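Local structure of SusD-like carbohydrate binding protein BF1063 (Bacteroides fragilis NCTC 9343, 3I4G) at residues T29-G34 with A123-L128; L59-F64 with H465-Q470; Y101-L106 with F127-Q132; A270-D275 with T333-S338; K471-P476 with V490-N495. The protein probably binds carbohydrate at the outer membrane, as a member of the SusD family of glycan-capturing lipoproteins. All coordinates share one frame; numbering follows the deposited sequence.

Interaction 1. Residues T29-G34 with A123-L128. With EDO (1,2-ethanediol), chain G.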
# COMPACT_ATOMS: atom_id res chain seq x y z
N THR A 29 9.11 -10.24 18.97
CA THR A 29 8.28 -9.04 18.99
C THR A 29 9.05 -7.84 18.39
O THR A 29 8.47 -7.03 17.70
CB THR A 29 7.76 -8.67 20.40
OG1 THR A 29 8.82 -8.17 21.22
CG2 THR A 29 7.09 -9.88 21.06
N SER A 30 10.35 -7.77 18.66
CA SER A 30 11.16 -6.70 18.09
C SER A 30 11.32 -6.88 16.59
O SER A 30 11.29 -5.90 15.86
CB SER A 30 12.54 -6.64 18.75
OG SER A 30 13.15 -5.41 18.38
N LEU A 31 11.43 -8.12 16.11
CA LEU A 31 11.49 -8.36 14.66
C LEU A 31 10.20 -7.83 14.00
O LEU A 31 10.26 -7.24 12.94
CB LEU A 31 11.66 -9.82 14.28
CG LEU A 31 12.94 -10.51 14.80
CD1 LEU A 31 13.04 -11.93 14.27
CD2 LEU A 31 14.17 -9.72 14.43
N TYR A 32 9.04 -8.09 14.59
CA TYR A 32 7.82 -7.56 14.00
C TYR A 32 7.81 -6.03 14.04
O TYR A 32 7.43 -5.37 13.05
CB TYR A 32 6.57 -8.10 14.70
CG TYR A 32 6.11 -9.48 14.24
CD1 TYR A 32 5.30 -9.57 13.13
CD2 TYR A 32 6.45 -10.65 14.91
CE1 TYR A 32 4.86 -10.78 12.68
CE2 TYR A 32 6.01 -11.88 14.46
CZ TYR A 32 5.22 -11.94 13.34
OH TYR A 32 4.74 -13.14 12.84
N ARG A 33 8.18 -5.46 15.17
CA ARG A 33 8.11 -4.00 15.34
C ARG A 33 9.04 -3.27 14.41
O ARG A 33 8.68 -2.22 13.85
CB ARG A 33 8.40 -3.62 16.79
CG ARG A 33 8.31 -2.09 17.04
CD ARG A 33 8.57 -1.75 18.46
N GLY A 34 10.22 -3.80 14.22
CA GLY A 34 11.22 -3.12 13.41
C GLY A 34 11.49 -1.74 13.99
O GLY A 34 11.67 -1.58 15.20
N ALA A 123 10.13 -19.80 11.34
CA ALA A 123 9.36 -19.43 10.15
C ALA A 123 8.94 -17.97 10.14
O ALA A 123 8.96 -17.30 9.09
CB ALA A 123 8.14 -20.35 10.03
N GLU A 124 8.55 -17.42 11.30
CA GLU A 124 8.18 -16.01 11.38
C GLU A 124 9.35 -15.12 11.06
O GLU A 124 9.20 -14.16 10.32
CB GLU A 124 7.61 -15.71 12.75
CG GLU A 124 6.31 -16.45 13.02
CD GLU A 124 5.73 -16.12 14.34
OE1 GLU A 124 5.00 -15.11 14.45
OE2 GLU A 124 5.99 -16.86 15.30
N ALA A 125 10.51 -15.43 11.62
CA ALA A 125 11.71 -14.64 11.33
C ALA A 125 12.09 -14.72 9.87
O ALA A 125 12.49 -13.71 9.27
CB ALA A 125 12.89 -15.10 12.22
N ARG A 126 11.95 -15.90 9.27
CA ARG A 126 12.25 -16.02 7.84
C ARG A 126 11.26 -15.24 6.98
O ARG A 126 11.64 -14.62 6.00
CB ARG A 126 12.31 -17.49 7.40
CG ARG A 126 13.50 -18.24 8.03
CD ARG A 126 13.45 -19.70 7.68
NE ARG A 126 13.87 -19.95 6.32
CZ ARG A 126 13.95 -21.17 5.79
NH1 ARG A 126 13.55 -22.23 6.47
NH2 ARG A 126 14.42 -21.32 4.56
N PHE A 127 9.99 -15.29 7.35
CA PHE A 127 8.98 -14.51 6.63
C PHE A 127 9.32 -13.04 6.69
O PHE A 127 9.35 -12.36 5.67
CB PHE A 127 7.60 -14.75 7.24
CG PHE A 127 6.56 -13.75 6.78
CD1 PHE A 127 5.98 -13.86 5.53
CD2 PHE A 127 6.18 -12.70 7.60
CE1 PHE A 127 5.03 -12.94 5.11
CE2 PHE A 127 5.22 -11.78 7.16
CZ PHE A 127 4.66 -11.91 5.91
N LEU A 128 9.57 -12.54 7.89
CA LEU A 128 9.87 -11.12 8.07
C LEU A 128 11.13 -10.71 7.31
O LEU A 128 11.12 -9.68 6.63
CB LEU A 128 9.99 -10.78 9.56
CG LEU A 128 8.68 -10.85 10.32
CD1 LEU A 128 8.93 -10.77 11.82
CD2 LEU A 128 7.67 -9.73 9.88
C1 EDO G . 6.11 -2.14 11.02
O1 EDO G . 7.51 -2.45 11.27
C2 EDO G . 5.20 -3.00 11.84
O2 EDO G . 5.40 -4.39 11.51

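Interaction 2. Residues L59-F64 with H465-Q470. With EDO (1,2-ethanediol), chain E.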
# COMPACT_ATOMS: atom_id res chain seq x y z
N LEU A 59 3.18 8.60 -4.70
CA LEU A 59 4.13 8.39 -5.77
C LEU A 59 3.46 7.87 -7.02
O LEU A 59 4.12 7.61 -8.02
CB LEU A 59 5.15 7.34 -5.31
CG LEU A 59 5.86 7.63 -3.99
CD1 LEU A 59 6.92 6.53 -3.70
CD2 LEU A 59 6.48 9.04 -3.92
N SER A 60 2.15 7.66 -6.95
CA SER A 60 1.38 7.05 -8.01
C SER A 60 0.41 8.04 -8.65
O SER A 60 0.27 9.17 -8.20
CB SER A 60 0.56 5.86 -7.48
OG SER A 60 -0.58 6.26 -6.77
N ASP A 61 -0.26 7.57 -9.69
CA ASP A 61 -1.31 8.29 -10.37
C ASP A 61 -2.59 8.48 -9.54
O ASP A 61 -3.47 9.21 -9.97
CB ASP A 61 -1.61 7.66 -11.76
CG ASP A 61 -1.89 6.18 -11.73
OD1 ASP A 61 -1.53 5.49 -10.74
OD2 ASP A 61 -2.40 5.66 -12.74
N ASN A 62 -2.66 7.86 -8.38
CA ASN A 62 -3.82 7.98 -7.51
C ASN A 62 -3.83 9.17 -6.59
O ASN A 62 -4.91 9.55 -6.10
CB ASN A 62 -3.95 6.72 -6.61
CG ASN A 62 -4.48 5.50 -7.31
OD1 ASN A 62 -4.95 5.56 -8.44
ND2 ASN A 62 -4.48 4.38 -6.59
N ALA A 63 -2.68 9.78 -6.29
CA ALA A 63 -2.65 10.75 -5.21
C ALA A 63 -1.45 11.66 -5.32
O ALA A 63 -0.63 11.52 -6.23
CB ALA A 63 -2.67 10.03 -3.86
N PHE A 64 -1.38 12.60 -4.40
CA PHE A 64 -0.37 13.65 -4.37
C PHE A 64 -0.01 13.92 -2.92
O PHE A 64 -0.81 13.75 -2.02
CB PHE A 64 -0.95 14.89 -5.02
CG PHE A 64 -0.02 16.08 -5.10
CD1 PHE A 64 1.01 16.08 -6.03
CD2 PHE A 64 -0.23 17.23 -4.38
CE1 PHE A 64 1.87 17.18 -6.17
CE2 PHE A 64 0.60 18.33 -4.52
CZ PHE A 64 1.66 18.31 -5.42
N HIS A 465 5.91 4.81 -16.33
CA HIS A 465 6.40 5.89 -17.18
C HIS A 465 5.30 6.48 -18.06
O HIS A 465 5.49 7.58 -18.60
CB HIS A 465 7.58 5.44 -18.04
CG HIS A 465 7.20 4.56 -19.17
ND1 HIS A 465 6.99 3.20 -19.03
CD2 HIS A 465 6.94 4.85 -20.48
CE1 HIS A 465 6.64 2.69 -20.20
NE2 HIS A 465 6.64 3.66 -21.10
N GLU A 466 4.19 5.78 -18.22
CA GLU A 466 3.04 6.33 -18.91
C GLU A 466 2.20 7.16 -17.96
O GLU A 466 1.93 8.36 -18.21
CB GLU A 466 2.15 5.21 -19.46
CG GLU A 466 2.78 4.34 -20.52
CD GLU A 466 1.85 3.24 -20.97
OE1 GLU A 466 0.90 3.54 -21.75
OE2 GLU A 466 2.06 2.07 -20.59
N VAL A 467 1.81 6.58 -16.83
CA VAL A 467 0.86 7.27 -15.96
C VAL A 467 1.51 8.37 -15.13
O VAL A 467 0.79 9.28 -14.68
CB VAL A 467 0.06 6.29 -15.07
CG1 VAL A 467 -0.65 5.23 -15.95
CG2 VAL A 467 0.91 5.65 -13.99
N LEU A 468 2.83 8.32 -14.96
CA LEU A 468 3.58 9.36 -14.24
C LEU A 468 4.36 10.28 -15.19
O LEU A 468 5.35 10.92 -14.79
CB LEU A 468 4.53 8.73 -13.21
CG LEU A 468 3.87 7.74 -12.25
CD1 LEU A 468 4.95 7.19 -11.26
CD2 LEU A 468 2.67 8.32 -11.49
N SER A 469 3.87 10.41 -16.43
CA SER A 469 4.42 11.35 -17.40
C SER A 469 3.55 12.58 -17.55
O SER A 469 3.78 13.42 -18.42
CB SER A 469 4.53 10.68 -18.77
OG SER A 469 3.23 10.37 -19.30
N GLN A 470 2.55 12.71 -16.68
CA GLN A 470 1.47 13.67 -16.86
C GLN A 470 1.33 14.69 -15.79
O GLN A 470 1.92 14.57 -14.69
CB GLN A 470 0.16 12.87 -16.87
CG GLN A 470 0.11 11.79 -17.97
CD GLN A 470 0.04 12.38 -19.30
OE1 GLN A 470 -0.90 13.11 -19.63
NE2 GLN A 470 1.03 12.09 -20.11
C1 EDO E . -2.88 10.07 -15.30
O1 EDO E . -1.52 10.53 -15.17
C2 EDO E . -3.11 9.44 -16.67
O2 EDO E . -2.36 8.24 -16.74

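Interaction 3. Residues Y101-L106 with F127-Q132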
# COMPACT_ATOMS: atom_id res chain seq x y z
N TYR A 101 18.72 -7.94 12.43
CA TYR A 101 18.14 -8.54 13.63
C TYR A 101 17.55 -9.92 13.32
O TYR A 101 17.66 -10.83 14.16
CB TYR A 101 17.11 -7.61 14.27
CG TYR A 101 17.75 -6.44 14.99
CD1 TYR A 101 18.58 -6.67 16.10
CD2 TYR A 101 17.50 -5.15 14.61
CE1 TYR A 101 19.17 -5.60 16.78
CE2 TYR A 101 18.07 -4.07 15.30
CZ TYR A 101 18.90 -4.30 16.36
OH TYR A 101 19.45 -3.22 17.03
N CYS A 102 16.95 -10.13 12.15
CA CYS A 102 16.45 -11.44 11.79
C CYS A 102 17.58 -12.44 11.69
O CYS A 102 17.46 -13.60 12.13
CB CYS A 102 15.70 -11.43 10.46
SG CYS A 102 14.08 -10.58 10.48
N ASN A 103 18.69 -12.00 11.12
CA ASN A 103 19.86 -12.88 10.99
C ASN A 103 20.40 -13.29 12.35
O ASN A 103 20.76 -14.47 12.55
CB ASN A 103 20.95 -12.24 10.09
CG ASN A 103 20.50 -12.14 8.64
OD1 ASN A 103 19.55 -12.81 8.24
ND2 ASN A 103 21.21 -11.31 7.85
N ARG A 104 20.47 -12.35 13.28
CA ARG A 104 20.93 -12.70 14.62
C ARG A 104 19.94 -13.64 15.30
O ARG A 104 20.36 -14.60 15.97
CB ARG A 104 21.18 -11.43 15.44
CG ARG A 104 22.39 -10.67 14.97
CD ARG A 104 22.66 -9.46 15.84
NE ARG A 104 23.79 -8.70 15.35
N PHE A 105 18.65 -13.39 15.14
CA PHE A 105 17.64 -14.26 15.71
C PHE A 105 17.76 -15.69 15.19
O PHE A 105 17.74 -16.63 15.99
CB PHE A 105 16.25 -13.72 15.37
CG PHE A 105 15.12 -14.52 15.95
CD1 PHE A 105 14.60 -15.64 15.30
CD2 PHE A 105 14.51 -14.12 17.12
CE1 PHE A 105 13.53 -16.35 15.84
CE2 PHE A 105 13.45 -14.85 17.67
CZ PHE A 105 12.97 -15.96 17.02
N LEU A 106 17.92 -15.83 13.88
CA LEU A 106 17.97 -17.15 13.23
C LEU A 106 19.21 -17.90 13.66
O LEU A 106 19.14 -19.13 13.84
CB LEU A 106 17.86 -16.98 11.73
CG LEU A 106 16.45 -16.62 11.25
CD1 LEU A 106 16.50 -16.09 9.82
CD2 LEU A 106 15.49 -17.85 11.42
N PHE A 127 9.99 -15.29 7.35
CA PHE A 127 8.98 -14.51 6.63
C PHE A 127 9.32 -13.04 6.69
O PHE A 127 9.35 -12.36 5.67
CB PHE A 127 7.60 -14.75 7.24
CG PHE A 127 6.56 -13.75 6.78
CD1 PHE A 127 5.98 -13.86 5.53
CD2 PHE A 127 6.18 -12.70 7.60
CE1 PHE A 127 5.03 -12.94 5.11
CE2 PHE A 127 5.22 -11.78 7.16
CZ PHE A 127 4.66 -11.91 5.91
N LEU A 128 9.57 -12.54 7.89
CA LEU A 128 9.87 -11.12 8.07
C LEU A 128 11.13 -10.71 7.31
O LEU A 128 11.12 -9.68 6.63
CB LEU A 128 9.99 -10.78 9.56
CG LEU A 128 8.68 -10.85 10.32
CD1 LEU A 128 8.93 -10.77 11.82
CD2 LEU A 128 7.67 -9.73 9.88
N ARG A 129 12.19 -11.51 7.37
CA ARG A 129 13.40 -11.19 6.64
C ARG A 129 13.14 -11.17 5.14
O ARG A 129 13.59 -10.27 4.41
CB ARG A 129 14.50 -12.22 6.99
CG ARG A 129 15.78 -12.00 6.20
CD ARG A 129 16.88 -12.98 6.59
NE ARG A 129 16.55 -14.36 6.26
CZ ARG A 129 17.39 -15.38 6.43
NH1 ARG A 129 18.60 -15.19 6.92
NH2 ARG A 129 17.01 -16.59 6.08
N ALA A 130 12.42 -12.17 4.66
CA ALA A 130 12.14 -12.23 3.23
C ALA A 130 11.28 -11.08 2.72
O ALA A 130 11.50 -10.62 1.59
CB ALA A 130 11.50 -13.56 2.87
N THR A 131 10.36 -10.59 3.54
CA THR A 131 9.59 -9.43 3.11
C THR A 131 10.51 -8.24 2.86
O THR A 131 10.27 -7.48 1.94
CB THR A 131 8.46 -8.99 4.05
OG1 THR A 131 8.98 -8.55 5.31
CG2 THR A 131 7.39 -10.05 4.23
N GLN A 132 11.57 -8.08 3.64
CA GLN A 132 12.45 -6.94 3.42
C GLN A 132 13.16 -7.06 2.09
O GLN A 132 13.26 -6.07 1.37
CB GLN A 132 13.46 -6.82 4.57
CG GLN A 132 12.83 -6.76 5.95
CD GLN A 132 11.81 -5.66 6.08
OE1 GLN A 132 12.17 -4.50 6.29
NE2 GLN A 132 10.52 -6.01 5.99

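Interaction 4. Residues A270-D275 with T333-S338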
# COMPACT_ATOMS: atom_id res chain seq x y z
N ALA A 270 -3.40 12.92 8.27
CA ALA A 270 -4.26 12.78 7.08
C ALA A 270 -5.71 13.21 7.23
O ALA A 270 -6.43 13.20 6.24
CB ALA A 270 -4.20 11.36 6.55
N LEU A 271 -6.16 13.52 8.45
CA LEU A 271 -7.44 14.18 8.61
C LEU A 271 -7.31 15.61 8.09
O LEU A 271 -6.20 16.16 7.95
CB LEU A 271 -7.90 14.21 10.08
CG LEU A 271 -8.23 12.84 10.65
CD1 LEU A 271 -8.58 12.92 12.16
CD2 LEU A 271 -9.40 12.12 9.90
N SER A 272 -8.45 16.27 7.83
CA SER A 272 -8.44 17.66 7.41
C SER A 272 -8.51 18.57 8.64
O SER A 272 -8.74 18.12 9.78
CB SER A 272 -9.57 17.94 6.41
OG SER A 272 -10.81 18.06 7.06
N ALA A 273 -8.33 19.86 8.43
CA ALA A 273 -8.27 20.80 9.54
C ALA A 273 -9.49 20.78 10.44
O ALA A 273 -9.35 20.92 11.65
CB ALA A 273 -8.04 22.22 9.00
N LYS A 274 -10.67 20.61 9.87
CA LYS A 274 -11.91 20.62 10.70
C LYS A 274 -11.91 19.50 11.72
O LYS A 274 -12.62 19.58 12.73
CB LYS A 274 -13.16 20.55 9.82
CG LYS A 274 -13.46 19.18 9.23
CD LYS A 274 -14.63 19.24 8.22
CE LYS A 274 -15.03 17.88 7.76
NZ LYS A 274 -15.49 16.97 8.88
N ASP A 275 -11.15 18.43 11.45
CA ASP A 275 -11.04 17.30 12.35
C ASP A 275 -9.66 17.20 13.01
O ASP A 275 -9.30 16.15 13.55
CB ASP A 275 -11.42 16.03 11.59
CG ASP A 275 -12.86 16.04 11.18
OD1 ASP A 275 -13.70 16.21 12.10
OD2 ASP A 275 -13.15 15.91 9.97
N THR A 333 -19.61 16.10 9.93
CA THR A 333 -19.65 17.50 9.52
C THR A 333 -19.16 17.60 8.09
O THR A 333 -18.44 16.74 7.58
CB THR A 333 -18.83 18.43 10.46
OG1 THR A 333 -17.44 18.07 10.45
CG2 THR A 333 -19.39 18.35 11.92
N GLU A 334 -19.62 18.65 7.43
CA GLU A 334 -19.34 18.85 6.02
C GLU A 334 -17.90 19.29 5.77
O GLU A 334 -17.41 20.25 6.38
CB GLU A 334 -20.29 19.88 5.43
CG GLU A 334 -20.20 20.05 3.90
CD GLU A 334 -21.22 20.99 3.35
OE1 GLU A 334 -22.36 20.99 3.85
OE2 GLU A 334 -20.92 21.70 2.38
N TYR A 335 -17.25 18.64 4.81
CA TYR A 335 -15.92 19.05 4.36
C TYR A 335 -16.12 20.26 3.44
O TYR A 335 -16.86 20.20 2.47
CB TYR A 335 -15.23 17.91 3.63
CG TYR A 335 -13.83 18.25 3.17
CD1 TYR A 335 -12.88 18.79 4.04
CD2 TYR A 335 -13.43 17.97 1.90
CE1 TYR A 335 -11.59 19.07 3.62
CE2 TYR A 335 -12.15 18.23 1.47
CZ TYR A 335 -11.23 18.76 2.33
OH TYR A 335 -9.94 19.02 1.87
N LYS A 336 -15.44 21.36 3.74
CA LYS A 336 -15.51 22.59 2.95
C LYS A 336 -14.11 22.87 2.40
O LYS A 336 -13.17 23.13 3.16
CB LYS A 336 -16.03 23.74 3.81
CG LYS A 336 -17.44 23.48 4.29
CD LYS A 336 -17.96 24.57 5.17
CE LYS A 336 -19.35 24.22 5.63
NZ LYS A 336 -19.89 25.23 6.57
N MSE A 337 -14.01 22.82 1.07
CA MSE A 337 -12.76 22.97 0.37
C MSE A 337 -13.01 23.50 -1.03
O MSE A 337 -13.58 22.77 -1.86
CB MSE A 337 -12.06 21.59 0.32
CG MSE A 337 -10.68 21.55 -0.36
SE MSE A 337 -9.41 22.86 0.31
CE MSE A 337 -9.66 22.64 2.17
N SER A 338 -12.55 24.71 -1.32
CA SER A 338 -12.79 25.32 -2.61
C SER A 338 -11.86 26.48 -2.84
O SER A 338 -11.46 27.14 -1.87
CB SER A 338 -14.21 25.91 -2.65
OG SER A 338 -14.41 26.72 -3.82
O HOH W 1 -16.32 16.51 12.30

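Interaction 5. Residues K471-P476 with V490-N495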
# COMPACT_ATOMS: atom_id res chain seq x y z
N LYS A 471 0.51 15.68 -16.09
CA LYS A 471 0.08 16.63 -15.07
C LYS A 471 -0.90 15.92 -14.11
O LYS A 471 -1.52 14.91 -14.46
CB LYS A 471 -0.54 17.86 -15.72
CG LYS A 471 0.50 18.74 -16.38
CD LYS A 471 -0.03 19.79 -17.32
CE LYS A 471 1.14 20.64 -17.88
NZ LYS A 471 0.66 21.61 -18.93
N ILE A 472 -1.00 16.47 -12.92
CA ILE A 472 -1.85 16.01 -11.84
C ILE A 472 -2.94 17.04 -11.66
O ILE A 472 -2.67 18.24 -11.52
CB ILE A 472 -1.07 15.87 -10.57
CG1 ILE A 472 0.16 14.97 -10.77
CG2 ILE A 472 -1.97 15.33 -9.44
CD1 ILE A 472 1.08 14.96 -9.57
N TRP A 473 -4.20 16.57 -11.63
CA TRP A 473 -5.36 17.43 -11.51
C TRP A 473 -6.10 17.07 -10.23
O TRP A 473 -5.91 15.99 -9.66
CB TRP A 473 -6.23 17.31 -12.76
CG TRP A 473 -5.51 17.83 -13.96
CD1 TRP A 473 -4.77 17.10 -14.84
CD2 TRP A 473 -5.43 19.19 -14.41
NE1 TRP A 473 -4.24 17.92 -15.81
CE2 TRP A 473 -4.62 19.20 -15.56
CE3 TRP A 473 -5.97 20.39 -13.95
CZ2 TRP A 473 -4.33 20.37 -16.26
CZ3 TRP A 473 -5.66 21.56 -14.63
CH2 TRP A 473 -4.85 21.54 -15.76
N GLY A 474 -6.96 17.99 -9.80
CA GLY A 474 -7.74 17.85 -8.58
C GLY A 474 -9.23 17.82 -8.88
O GLY A 474 -9.68 17.49 -10.00
N ALA A 475 -10.01 18.11 -7.86
CA ALA A 475 -11.47 18.06 -7.98
C ALA A 475 -11.98 19.10 -8.93
O ALA A 475 -11.32 20.14 -9.17
CB ALA A 475 -12.12 18.23 -6.60
N PRO A 476 -13.17 18.85 -9.49
CA PRO A 476 -13.75 19.82 -10.40
C PRO A 476 -14.46 20.96 -9.66
O PRO A 476 -15.16 20.70 -8.68
CB PRO A 476 -14.80 19.02 -11.18
CG PRO A 476 -14.87 17.68 -10.57
CD PRO A 476 -14.01 17.66 -9.35
N VAL A 490 -5.66 26.37 -16.41
CA VAL A 490 -7.07 26.02 -16.60
C VAL A 490 -7.11 24.64 -17.20
O VAL A 490 -6.36 24.33 -18.13
CB VAL A 490 -7.76 27.07 -17.48
CG1 VAL A 490 -9.18 26.64 -17.91
CG2 VAL A 490 -7.81 28.40 -16.74
N ASP A 491 -7.96 23.77 -16.65
CA ASP A 491 -8.09 22.38 -17.11
C ASP A 491 -8.40 22.38 -18.60
O ASP A 491 -9.48 22.83 -19.01
CB ASP A 491 -9.15 21.70 -16.25
CG ASP A 491 -9.53 20.34 -16.70
OD1 ASP A 491 -8.88 19.75 -17.61
OD2 ASP A 491 -10.54 19.86 -16.13
N PRO A 492 -7.49 21.82 -19.42
CA PRO A 492 -7.69 21.87 -20.87
C PRO A 492 -8.79 20.93 -21.36
O PRO A 492 -9.20 21.04 -22.52
CB PRO A 492 -6.32 21.44 -21.40
CG PRO A 492 -5.73 20.57 -20.36
CD PRO A 492 -6.22 21.16 -19.06
N THR A 493 -9.26 20.03 -20.51
CA THR A 493 -10.36 19.14 -20.87
C THR A 493 -11.72 19.81 -20.69
O THR A 493 -12.73 19.24 -21.06
CB THR A 493 -10.33 17.82 -20.07
OG1 THR A 493 -10.70 18.05 -18.69
CG2 THR A 493 -8.95 17.16 -20.16
N GLY A 494 -11.75 21.00 -20.11
CA GLY A 494 -12.99 21.74 -19.90
C GLY A 494 -13.82 21.34 -18.71
O GLY A 494 -14.98 21.74 -18.63
N ASN A 495 -13.24 20.59 -17.78
CA ASN A 495 -13.98 20.12 -16.61
C ASN A 495 -13.67 20.85 -15.33
O ASN A 495 -14.10 20.42 -14.26
CB ASN A 495 -13.79 18.61 -16.50
CG ASN A 495 -14.29 17.90 -17.72
OD1 ASN A 495 -13.52 17.26 -18.49
ND2 ASN A 495 -15.55 18.04 -17.97

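Interaction 1. Residues T29-G34 with A123-L128
Tyr32 and Leu31 of helix 21-33 pack on Glu124, Ala125 and Leu128 of helix 116-139 in a buried helix-helix contact within the helical, TPR-like part of the SusD fold. The two short helical segments run nearly parallel, with axes 10.3 Å apart at an angle of 18°. Leu128 fills the middle of the interface. Its CD1 stands 3.8 Å from the centroid of the Tyr32 ring, almost on the ring normal, a CH-pi contact over the centre of one face, while CD2 lies closer to the CD1-CE1 side of the ring. Leu128 CD1 also touches CB of Leu31 at 3.8 Å. The other end of the Leu31 side chain, CD1, meets CB of Ala125, and Phe105 of helix 86-109 packs against both residues. Arg194 forms a salt bridge with Glu124 OE1, and the backbone N of Ala195 also bonds to the Tyr32 hydroxyl, which ties the helix pair to the 194-195 loop. At the C-terminal end of helix 21-33 an ethanediol, probably from the crystallisation liquor, donates to the carbonyl oxygens of Tyr32 and Arg33. The phenol donates to Glu124 in a short bond, OH to OE1 2.6 Å; OE1 lies at the edge of the ring, in its plane, and receives the bond on its anti lone pair, with ring and carboxylate planes 61° apart.

Interaction 2. Residues L59-F64 with H465-Q470
Val467 and Leu468, at the end of helix 464-467, pack against residues Leu59-Asp61, at the start of the type I turn Ser60-Ala63 that leads into strand 63-65. Val467 comes first. Its CB lies 3.4 Å from OD2 of Asp61, and its CG2 approaches CG of the same residue at 3.6 Å, an aliphatic branch against a carboxylate; no hydrogen bond links the two segments. The charge is met elsewhere: Asp61 OD2 forms a salt bridge with Arg454. The carbonyl oxygen of Val467 accepts from O1 of an ethanediol at 2.7 Å. Leu468, the first residue to leave the helix, spreads its two methyls over the backbone of Leu59 to Asp61. CD1 touches the carbonyl oxygen of Leu59 at 3.4 Å, and CD2 sits 3.5 Å from the N of Asp61. That buried amide has no hydrogen-bond partner in the model. Ser469 OG then bonds back to the carbonyl oxygen of Glu466 at 2.6 Å, and Gln470 NE2 donates to the same OG. On the facing segment, Ser60 OG accepts from the N of Asn62 in an ST turn and also hydrogen-bonds to the carbonyl oxygen of Glu57. The contact joins the N-terminal and C-terminal parts of the chain: helix 454-461 touches both segments, helix 72-78 packs on Leu59 and Leu468, and strand 63-65 pairs antiparallel with strand 281-283.

Interaction 3. Residues Y101-L106 with F127-Q132
Arg129 of helix 116-139 reaches across to Cys102, Asn103 and Leu106 of helix 86-109, in an antiparallel helix pair of the TPR-like helical region. The short axes lie 9.8 Å apart at 151°. Arg129 buries the most surface here. Its CG is anti to the backbone N (chi1 177°), and the chain stays extended until it bends at chi3. Cys102 packs against the root of this side chain, CB to CB 3.8 Å, and its SG also lies 4.2 Å from CB of Leu128. Leu106 covers the other end: CD1 sits over the centre of one face of the guanidinium, 3.6 Å from CZ. The charge is answered by Glu173 of helix 163-180, which forms a salt bridge with NH2, while Asn103 ND2 donates to the carbonyl oxygen of Val146. At the edge of the guanidinium, NH1 donates to OD1 of Asn103 at 2.9 Å, nearly straight and close to the guanidinium plane, with amide and guanidinium planes 71° apart.

Interaction 4. Residues A270-D275 with T333-S338
The loop at Lys274, in a short 3-10 segment following helix 266-270, faces the end of strand 333-334, the nearest alpha carbons being those of Lys274 and Tyr335, 7.7 Å apart. Lys274 carries the contact. Its chain is extended as far as CE and bends at chi4 (60°), which turns the amine toward Thr333. There NZ donates to OG1 of Thr333 at 2.7 Å and, over a longer 3.2 Å, to the carbonyl oxygen of Thr333, approached from above the carbonyl plane. On its own side NZ forms a salt bridge with OD2 of Asp275 at 2.8 Å, on the syn side of the carboxylate. Methylene CD passes 3.5 Å from the carbonyl oxygen of Glu334, and CE lies at the edge of the Tyr335 ring. Deeper in, CB of Ser272 touches CE1 of Tyr335 at 3.6 Å, next to Met361 of strand 360-362. A water donates to OD1 of Asp275 and accepts from OG1 of Thr333. With the carbonyl oxygen of Phe330, four oxygens surround NZ, more than its three hydrogens, so the long off-plane bond to Thr333 O is probably a shared, weaker one; such surroundings would be expected to keep the amine protonated.

Interaction 5. Residues K471-P476 with V490-N495
Trp473 sets its CG anti to the carbonyl carbon (chi1 -65°), and chi2 of 94° turns the indole so that its six-membered ring meets Asp491 and Pro492. Tip to tip, CZ2 touches CD of Pro492 at 3.5 Å. CZ3 lies 3.6 Å from CA of Asp491, and the same ring atom is 3.9 Å from CB of that residue, with the ring and carboxylate planes 34° apart. The Trp473-Pro492 pair is apolar, and no hydrogen bond joins the segments. At the far end of strand 471-476, CB of Pro476 rests 3.5 Å from the carbonyl oxygen of Asn495. Asp491 meanwhile shapes its own loop. Its CG is anti to the backbone N, and OD1 accepts from both OG1 of Thr493, at 2.7 Å, and N of Thr493, at 2.9 Å, the latter closing an Asx turn. Both donors come from the same face of the carboxylate plane. The residues Asp491-Gly494 form a type I turn, in which Gly494 N bonds to Asp491 O at 3.1 Å. OD2 forms a salt bridge with Arg497, whose side chain also makes a cation-pi contact with Trp473. The turn sits just before strand 497-502, the antiparallel partner of strand 471-476, and Tyr499 of that strand meets the indole edge-to-face, so the connection between the two strands folds back on the first of them.

In the fold
Interactions 1 and 3 are neighbours, their centres about 6 Å apart: helix 116-139 serves both, and Leu128 touches both partner helices, 21-33 and 86-109. Across the chain's centre, about 33 Å from interaction 1 between centres, interaction 2 closes the longest loop; interactions 3 and 4 are nested inside that loop. Segment 471-476 of interaction 5 directly follows segment 465-470 of interaction 2, and the two contacts touch where Phe64 CD1 meets Ile472 CD1 at 3.7 Å. Interaction 4 lies about 22 Å from interaction 5, centre to centre, without contact. The ethanediols at interactions 1 and 2 probably come from the crystallisation liquor and do not locate a carbohydrate site.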